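Local coordinates for protein Non-sulfated chondroitin lyase E66 (Autographa californica nucleopolyhedrovirus, PDB 3VSN) that cleaves non-sulfated chondroitin as a lyase of the occlusion-derived virus envelope and is essential for oral infectivity, perhaps by digesting the chondroitin sulfate barrier of the host midgut, at residues 34-37 against 38-42; 259-262 against 263-267; 538-542 against 543-547. One frame throughout, in Å; residues are numbered along the deposited sequence.

Interaction 1 of 3, residues 34-37 against 38-42; sequences FERW and FKNNL
Phe34 O accepts the amide of Phe38 at 2.8 Å from its N, in a fairly straight bond (156° at the hydrogen) that closes one turn of a continuous helix. The bonds of the next two residues repeat it: Lys39 N donates to Glu35 O at 3.1 Å, and Asn40 N to Arg36 O at 2.9 Å. Asn41 N reaches Trp37 O in a weak, more bent bond. The Trp37 indole, its CG anti to the backbone N (chi1 172°), lies against the start of the next turn, CE3 3.4 Å from Phe38 N.

On the buried side, Phe34 and Phe38 stand one turn apart; the side chains cross at a slant, CZ of Phe34 4.2 Å from CD2 of Phe38. These flat apolar groups suit a surface pressed on Met149 of helix 138-154. The helix, 29-48, belongs to the alpha-helical part of a polysaccharide lyase of the family 8 type, whose helices pack into an alpha/alpha toroid.

Glu35 is buried; the hydroxyls of Tyr161 and Tyr201 and the amide of Asn156 meet its carboxylate, which would help offset the cost of burying a charge. Lys39 lays its aliphatic chain against the preceding turn, CG 3.4 Å from Glu35 O, and carries NZ on to Asn156 OD1. On the outer side, the amide of Asn40 runs alongside Arg36, its ND2 3.9 Å from Arg36 CG.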
loop_
_atom_site.group_PDB
_atom_site.type_symbol
_atom_site.label_atom_id
_atom_site.label_comp_id
_atom_site.label_asym_id
_atom_site.label_seq_id
_atom_site.Cartn_x
_atom_site.Cartn_y
_atom_site.Cartn_z
ATOM N N PHE A 34 -26.579 -11.332 -15.448
ATOM C CA PHE A 34 -25.470 -10.385 -15.310
ATOM C C PHE A 34 -25.960 -9.011 -14.875
ATOM O O PHE A 34 -25.374 -8.394 -13.985
ATOM C CB PHE A 34 -24.635 -10.253 -16.589
ATOM C CG PHE A 34 -23.593 -9.167 -16.506
ATOM C CD1 PHE A 34 -22.478 -9.322 -15.684
ATOM C CD2 PHE A 34 -23.747 -7.972 -17.205
ATOM C CE1 PHE A 34 -21.528 -8.321 -15.576
ATOM C CE2 PHE A 34 -22.795 -6.967 -17.107
ATOM C CZ PHE A 34 -21.684 -7.144 -16.289
ATOM N N GLU A 35 -27.033 -8.535 -15.505
ATOM C CA GLU A 35 -27.604 -7.236 -15.157
ATOM C C GLU A 35 -28.095 -7.203 -13.711
ATOM O O GLU A 35 -27.940 -6.191 -13.027
ATOM C CB GLU A 35 -28.707 -6.834 -16.140
ATOM C CG GLU A 35 -28.164 -6.408 -17.499
ATOM C CD GLU A 35 -29.246 -6.036 -18.497
ATOM O OE1 GLU A 35 -30.444 -6.076 -18.136
ATOM O OE2 GLU A 35 -28.893 -5.705 -19.652
ATOM N N ARG A 36 -28.654 -8.320 -13.245
ATOM C CA ARG A 36 -29.078 -8.461 -11.850
ATOM C C ARG A 36 -27.883 -8.402 -10.891
ATOM O O ARG A 36 -27.914 -7.686 -9.885
ATOM C CB ARG A 36 -29.854 -9.772 -11.652
ATOM C CG ARG A 36 -30.486 -9.920 -10.275
ATOM C CD ARG A 36 -31.439 -11.109 -10.206
ATOM N NE ARG A 36 -32.614 -10.919 -11.059
ATOM C CZ ARG A 36 -32.837 -11.576 -12.196
ATOM N NH1 ARG A 36 -31.975 -12.490 -12.630
ATOM N NH2 ARG A 36 -33.930 -11.317 -12.897
ATOM N N TRP A 37 -26.840 -9.161 -11.218
ATOM C CA TRP A 37 -25.611 -9.188 -10.428
ATOM C C TRP A 37 -24.966 -7.824 -10.382
ATOM O O TRP A 37 -24.504 -7.387 -9.323
ATOM C CB TRP A 37 -24.668 -10.252 -10.978
ATOM C CG TRP A 37 -23.286 -10.262 -10.368
ATOM C CD1 TRP A 37 -22.842 -11.002 -9.271
ATOM C CD2 TRP A 37 -22.112 -9.507 -10.822
ATOM N NE1 TRP A 37 -21.512 -10.751 -9.021
ATOM C CE2 TRP A 37 -21.015 -9.865 -9.912
ATOM C CE3 TRP A 37 -21.868 -8.600 -11.849
ATOM C CZ2 TRP A 37 -19.745 -9.325 -10.045
ATOM C CZ3 TRP A 37 -20.580 -8.062 -11.973
ATOM C CH2 TRP A 37 -19.545 -8.419 -11.092
ATOM N N PHE A 38 -24.958 -7.130 -11.522
ATOM C CA PHE A 38 -24.382 -5.785 -11.630
ATOM C C PHE A 38 -25.076 -4.807 -10.679
ATOM O O PHE A 38 -24.415 -4.081 -9.930
ATOM C CB PHE A 38 -24.464 -5.284 -13.083
ATOM C CG PHE A 38 -23.815 -3.944 -13.314
ATOM C CD1 PHE A 38 -24.484 -2.762 -13.001
ATOM C CD2 PHE A 38 -22.540 -3.860 -13.870
ATOM C CE1 PHE A 38 -23.893 -1.527 -13.223
ATOM C CE2 PHE A 38 -21.943 -2.626 -14.091
ATOM C CZ PHE A 38 -22.620 -1.459 -13.767
ATOM N N LYS A 39 -26.408 -4.799 -10.713
ATOM C CA LYS A 39 -27.203 -3.926 -9.854
ATOM C C LYS A 39 -27.080 -4.293 -8.378
ATOM O O LYS A 39 -27.024 -3.408 -7.523
ATOM C CB LYS A 39 -28.667 -3.943 -10.286
ATOM C CG LYS A 39 -28.905 -3.293 -11.645
ATOM C CD LYS A 39 -30.263 -3.674 -12.211
ATOM C CE LYS A 39 -31.393 -2.995 -11.460
ATOM N NZ LYS A 39 -32.710 -3.553 -11.884
ATOM N N ASN A 40 -27.036 -5.594 -8.090
ATOM C CA ASN A 40 -26.845 -6.084 -6.721
ATOM C C ASN A 40 -25.525 -5.623 -6.108
ATOM O O ASN A 40 -25.454 -5.327 -4.915
ATOM C CB ASN A 40 -26.919 -7.614 -6.673
ATOM C CG ASN A 40 -28.343 -8.144 -6.747
ATOM O OD1 ASN A 40 -29.307 -7.390 -6.653
ATOM N ND2 ASN A 40 -28.475 -9.451 -6.916
ATOM N N ASN A 41 -24.491 -5.540 -6.938
ATOM C CA ASN A 41 -23.136 -5.300 -6.458
ATOM C C ASN A 41 -22.576 -3.916 -6.785
ATOM O O ASN A 41 -21.418 -3.630 -6.462
ATOM C CB ASN A 41 -22.198 -6.389 -6.990
ATOM C CG ASN A 41 -22.528 -7.764 -6.437
ATOM O OD1 ASN A 41 -23.037 -8.634 -7.148
ATOM N ND2 ASN A 41 -22.247 -7.966 -5.162
ATOM N N LEU A 42 -23.395 -3.061 -7.403
ATOM C CA LEU A 42 -22.921 -1.757 -7.887
ATOM C C LEU A 42 -22.305 -0.869 -6.800
ATOM O O LEU A 42 -21.195 -0.362 -6.974
ATOM C CB LEU A 42 -24.018 -0.992 -8.650
ATOM C CG LEU A 42 -23.597 0.352 -9.272
ATOM C CD1 LEU A 42 -22.356 0.226 -10.151
ATOM C CD2 LEU A 42 -24.738 0.970 -10.064
#

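Interaction 2 of 3, residues 259-262 against 263-267; sequences YFTF and AYYTY
Between Thr261 and Tyr265 the contact is a local one, where the loop after helix 253-258 turns into helix 262-269, in the buried aromatic part of the helical domain. Thr261 O receives Tyr265 N at 3.2 Å and also a weak, bent bond from Tyr264 N. One residue further on, Thr266 N donates to Phe262 O at 3.0 Å.

Where the regular bonding has not yet begun, a water stands in: it donates to Tyr259 O at 2.7 Å and accepts from Ala263 N at 3.1 Å.

Tyr264 turns the edge of its ring to the backbone, CD2 lying 3.3 Å from Phe260 O. Phe260 CG lies between its backbone N and carbonyl carbon (chi1 84°), where the ring's CD2 meets Tyr264 CE2 at 4.0 Å. Thr261 lies beside Tyr265, with OG1 at the edge of the tyrosine ring, in its plane; that hydroxyl bonds Ser258 O.

Tyrosine suits both places: its ring packs inside and its hydroxyl bonds at the far end, Tyr264 to Ser45 OG and Tyr265 to Met193 O. The two phenol hydroxyls and the threonine hydroxyl thus each have a partner, while the rings fill a largely apolar setting.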
loop_
_atom_site.group_PDB
_atom_site.type_symbol
_atom_site.label_atom_id
_atom_site.label_comp_id
_atom_site.label_asym_id
_atom_site.label_seq_id
_atom_site.Cartn_x
_atom_site.Cartn_y
_atom_site.Cartn_z
ATOM N N TYR A 259 -8.353 -2.767 -9.770
ATOM C CA TYR A 259 -8.891 -3.813 -8.890
ATOM C C TYR A 259 -10.394 -4.067 -9.046
ATOM O O TYR A 259 -10.822 -5.224 -9.041
ATOM C CB TYR A 259 -8.562 -3.550 -7.416
ATOM C CG TYR A 259 -8.816 -4.748 -6.525
ATOM C CD1 TYR A 259 -10.076 -4.974 -5.962
ATOM C CD2 TYR A 259 -7.800 -5.661 -6.244
ATOM C CE1 TYR A 259 -10.315 -6.074 -5.153
ATOM C CE2 TYR A 259 -8.028 -6.762 -5.433
ATOM C CZ TYR A 259 -9.285 -6.963 -4.891
ATOM O OH TYR A 259 -9.516 -8.053 -4.087
ATOM N N PHE A 260 -11.187 -3.004 -9.174
ATOM C CA PHE A 260 -12.643 -3.151 -9.239
ATOM C C PHE A 260 -13.106 -4.001 -10.433
ATOM O O PHE A 260 -14.175 -4.606 -10.383
ATOM C CB PHE A 260 -13.351 -1.788 -9.220
ATOM C CG PHE A 260 -13.448 -1.130 -10.567
ATOM C CD1 PHE A 260 -12.364 -0.440 -11.096
ATOM C CD2 PHE A 260 -14.626 -1.197 -11.307
ATOM C CE1 PHE A 260 -12.450 0.166 -12.342
ATOM C CE2 PHE A 260 -14.717 -0.594 -12.555
ATOM C CZ PHE A 260 -13.625 0.088 -13.071
ATOM N N THR A 261 -12.298 -4.049 -11.494
ATOM C CA THR A 261 -12.641 -4.840 -12.682
ATOM C C THR A 261 -12.567 -6.349 -12.435
ATOM O O THR A 261 -13.219 -7.122 -13.140
ATOM C CB THR A 261 -11.749 -4.512 -13.903
ATOM O OG1 THR A 261 -10.421 -5.008 -13.686
ATOM C CG2 THR A 261 -11.709 -3.011 -14.185
ATOM N N PHE A 262 -11.778 -6.764 -11.442
ATOM C CA PHE A 262 -11.503 -8.189 -11.239
ATOM C C PHE A 262 -12.765 -9.006 -10.986
ATOM O O PHE A 262 -12.912 -10.100 -11.531
ATOM C CB PHE A 262 -10.475 -8.429 -10.121
ATOM C CG PHE A 262 -9.130 -7.786 -10.364
ATOM C CD1 PHE A 262 -8.703 -7.454 -11.649
ATOM C CD2 PHE A 262 -8.272 -7.544 -9.295
ATOM C CE1 PHE A 262 -7.464 -6.865 -11.856
ATOM C CE2 PHE A 262 -7.030 -6.962 -9.499
ATOM C CZ PHE A 262 -6.625 -6.622 -10.779
ATOM N N ALA A 263 -13.673 -8.460 -10.174
ATOM C CA ALA A 263 -14.954 -9.108 -9.872
ATOM C C ALA A 263 -15.793 -9.364 -11.130
ATOM O O ALA A 263 -16.508 -10.366 -11.208
ATOM C CB ALA A 263 -15.745 -8.286 -8.864
ATOM N N TYR A 264 -15.702 -8.456 -12.101
ATOM C CA TYR A 264 -16.421 -8.594 -13.373
ATOM C C TYR A 264 -15.878 -9.759 -14.198
ATOM O O TYR A 264 -16.647 -10.603 -14.663
ATOM C CB TYR A 264 -16.363 -7.292 -14.181
ATOM C CG TYR A 264 -17.094 -6.144 -13.528
ATOM C CD1 TYR A 264 -18.431 -5.887 -13.825
ATOM C CD2 TYR A 264 -16.453 -5.319 -12.603
ATOM C CE1 TYR A 264 -19.108 -4.836 -13.225
ATOM C CE2 TYR A 264 -17.122 -4.267 -11.996
ATOM C CZ TYR A 264 -18.448 -4.031 -12.309
ATOM O OH TYR A 264 -19.115 -2.988 -11.708
ATOM N N TYR A 265 -14.558 -9.807 -14.362
ATOM C CA TYR A 265 -13.910 -10.882 -15.118
ATOM C C TYR A 265 -14.110 -12.258 -14.490
ATOM O O TYR A 265 -14.283 -13.254 -15.202
ATOM C CB TYR A 265 -12.424 -10.586 -15.331
ATOM C CG TYR A 265 -12.184 -9.424 -16.266
ATOM C CD1 TYR A 265 -12.567 -9.491 -17.607
ATOM C CD2 TYR A 265 -11.582 -8.252 -15.811
ATOM C CE1 TYR A 265 -12.358 -8.424 -18.467
ATOM C CE2 TYR A 265 -11.364 -7.180 -16.664
ATOM C CZ TYR A 265 -11.755 -7.274 -17.990
ATOM O OH TYR A 265 -11.542 -6.211 -18.837
ATOM N N THR A 266 -14.099 -12.305 -13.159
ATOM C CA THR A 266 -14.394 -13.533 -12.426
ATOM C C THR A 266 -15.846 -13.970 -12.664
ATOM O O THR A 266 -16.115 -15.161 -12.851
ATOM C CB THR A 266 -14.068 -13.384 -10.923
ATOM O OG1 THR A 266 -12.655 -13.196 -10.771
ATOM C CG2 THR A 266 -14.484 -14.624 -10.135
ATOM N N TYR A 267 -16.770 -13.008 -12.680
ATOM C CA TYR A 267 -18.164 -13.304 -13.005
ATOM C C TYR A 267 -18.301 -13.789 -14.450
ATOM O O TYR A 267 -18.928 -14.820 -14.702
ATOM C CB TYR A 267 -19.084 -12.097 -12.768
ATOM C CG TYR A 267 -20.536 -12.429 -13.054
ATOM C CD1 TYR A 267 -21.030 -12.420 -14.361
ATOM C CD2 TYR A 267 -21.405 -12.789 -12.028
ATOM C CE1 TYR A 267 -22.345 -12.754 -14.634
ATOM C CE2 TYR A 267 -22.727 -13.118 -12.294
ATOM C CZ TYR A 267 -23.189 -13.097 -13.598
ATOM O OH TYR A 267 -24.495 -13.418 -13.873
HETATM O O HOH W 1 -12.955 -6.519 -7.888
#

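Interaction 3 of 3, residues 538-542 against 543-547; sequences QIISF and QTMYT
Ser541 and Thr544 supply the polar side, their OG and OG1 atoms 2.8 Å apart. Both hydroxyls sit between the backbone N and the carbonyl carbon, which turns them to each other. A water donates to Thr544 OG1 at 2.8 Å and accepts from Ser541 N, tying the helix's first turn to the backbone before it.

Among the backbone bonds, Ser541 O takes Met545 N at 3.1 Å and, weakly, Thr544 N; Phe542 O takes Tyr546 N at 2.9 Å. That Phe542 oxygen also lies over one face of the Tyr546 ring, 3.2 Å above its plane.

Of the flat groups, one pair stacks and another meets obliquely. Gln543 bends at chi2 (91°) to lay its amide over a face of the Phe542 ring, the planes only 11° apart and OE1 above the ring centre. Phe542 CD1 meets Tyr546 CE2 at 3.6 Å, and the tyrosine hydroxyl bonds Leu467 N.

Apolar contact falls to Ile540 and Met545, whose CD1 and SD touch at 3.7 Å; both also rest on Ala550. Ser541 is the N-cap of helix 542-546, a short connection carrying the chain from strand 533-540 of one antiparallel sheet to strand 550-558 of another in the lyase's beta-sandwich part.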
loop_
_atom_site.group_PDB
_atom_site.type_symbol
_atom_site.label_atom_id
_atom_site.label_comp_id
_atom_site.label_asym_id
_atom_site.label_seq_id
_atom_site.Cartn_x
_atom_site.Cartn_y
_atom_site.Cartn_z
ATOM N N GLN A 538 15.502 11.657 19.179
ATOM C CA GLN A 538 16.721 11.289 19.886
ATOM C C GLN A 538 17.907 11.774 19.062
ATOM O O GLN A 538 18.160 11.277 17.956
ATOM C CB GLN A 538 16.784 9.775 20.132
ATOM C CG GLN A 538 15.835 9.300 21.230
ATOM C CD GLN A 538 15.945 7.811 21.531
ATOM O OE1 GLN A 538 16.818 7.119 21.015
ATOM N NE2 GLN A 538 15.050 7.314 22.377
ATOM N N ILE A 539 18.612 12.767 19.599
ATOM C CA ILE A 539 19.741 13.379 18.908
ATOM C C ILE A 539 20.969 12.470 19.001
ATOM O O ILE A 539 21.305 11.966 20.074
ATOM C CB ILE A 539 20.048 14.798 19.449
ATOM C CG1 ILE A 539 18.840 15.726 19.229
ATOM C CG2 ILE A 539 21.287 15.379 18.771
ATOM C CD1 ILE A 539 18.853 17.003 20.051
ATOM N N ILE A 540 21.618 12.255 17.861
ATOM C CA ILE A 540 22.805 11.405 17.780
ATOM C C ILE A 540 23.998 12.223 17.275
ATOM O O ILE A 540 23.872 12.991 16.318
ATOM C CB ILE A 540 22.555 10.158 16.894
ATOM C CG1 ILE A 540 21.958 10.562 15.531
ATOM C CG2 ILE A 540 21.633 9.178 17.616
ATOM C CD1 ILE A 540 21.868 9.440 14.512
ATOM N N SER A 541 25.151 12.067 17.920
ATOM C CA SER A 541 26.313 12.904 17.597
ATOM C C SER A 541 26.849 12.637 16.190
ATOM O O SER A 541 26.890 11.488 15.746
ATOM C CB SER A 541 27.425 12.718 18.630
ATOM O OG SER A 541 28.031 11.444 18.501
ATOM N N PHE A 542 27.258 13.697 15.493
ATOM C CA PHE A 542 27.884 13.522 14.183
ATOM C C PHE A 542 29.159 12.680 14.285
ATOM O O PHE A 542 29.468 11.928 13.365
ATOM C CB PHE A 542 28.118 14.855 13.441
ATOM C CG PHE A 542 29.052 15.812 14.142
ATOM C CD1 PHE A 542 30.435 15.715 13.978
ATOM C CD2 PHE A 542 28.547 16.844 14.929
ATOM C CE1 PHE A 542 31.295 16.610 14.613
ATOM C CE2 PHE A 542 29.401 17.740 15.566
ATOM C CZ PHE A 542 30.775 17.622 15.408
ATOM N N GLN A 543 29.865 12.776 15.414
ATOM C CA GLN A 543 31.077 11.968 15.639
ATOM C C GLN A 543 30.801 10.464 15.577
ATOM O O GLN A 543 31.556 9.718 14.945
ATOM C CB GLN A 543 31.756 12.312 16.974
ATOM C CG GLN A 543 32.377 13.701 17.041
ATOM C CD GLN A 543 31.416 14.751 17.564
ATOM O OE1 GLN A 543 30.196 14.592 17.491
ATOM N NE2 GLN A 543 31.967 15.839 18.097
ATOM N N THR A 544 29.731 10.024 16.240
ATOM C CA THR A 544 29.384 8.593 16.250
ATOM C C THR A 544 28.800 8.147 14.909
ATOM O O THR A 544 28.974 6.997 14.506
ATOM C CB THR A 544 28.430 8.204 17.406
ATOM O OG1 THR A 544 27.238 8.997 17.342
ATOM C CG2 THR A 544 29.113 8.395 18.769
ATOM N N MET A 545 28.111 9.055 14.221
ATOM C CA MET A 545 27.635 8.777 12.867
ATOM C C MET A 545 28.807 8.581 11.907
ATOM O O MET A 545 28.753 7.726 11.025
ATOM C CB MET A 545 26.707 9.884 12.362
ATOM C CG MET A 545 25.392 9.964 13.127
ATOM S SD MET A 545 24.461 11.444 12.705
ATOM C CE MET A 545 23.657 10.921 11.193
ATOM N N TYR A 546 29.877 9.351 12.096
ATOM C CA TYR A 546 31.060 9.204 11.239
ATOM C C TYR A 546 31.747 7.854 11.419
ATOM O O TYR A 546 32.341 7.333 10.478
ATOM C CB TYR A 546 32.064 10.343 11.451
ATOM C CG TYR A 546 31.572 11.704 11.016
ATOM C CD1 TYR A 546 30.462 11.843 10.175
ATOM C CD2 TYR A 546 32.237 12.859 11.424
ATOM C CE1 TYR A 546 30.013 13.093 9.780
ATOM C CE2 TYR A 546 31.798 14.111 11.030
ATOM C CZ TYR A 546 30.691 14.222 10.211
ATOM O OH TYR A 546 30.260 15.468 9.821
ATOM N N THR A 547 31.652 7.292 12.618
ATOM C CA THR A 547 32.251 5.984 12.914
ATOM C C THR A 547 31.255 4.821 12.762
ATOM O O THR A 547 31.574 3.668 13.077
ATOM C CB THR A 547 32.882 5.967 14.320
ATOM O OG1 THR A 547 31.890 6.321 15.292
ATOM C CG2 THR A 547 34.039 6.964 14.396
HETATM O O HOH W 2 25.210 9.208 19.284
#

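Interactions 1 and 2 are neighbours in the helical domain, their centres 12 Å apart, and they touch directly: Trp37 of interaction 1 is met by two tyrosines of interaction 2, with its CG 3.5 Å from Tyr267 CE2 and its CZ3 3.6 Å from Tyr264 CD1, the latter in an edge-to-face pair. Helices 29-48 and 262-269 are thus joined through aromatic rings. Interaction 2 is the one nearer the catalytic residues, the Phe262 side chain lying about 7 Å from that of Tyr254, the proton donor. Interaction 3 belongs to the beta part, its nearest atoms about 39 Å from interaction 2 and about 47 Å from interaction 1, away from the active site.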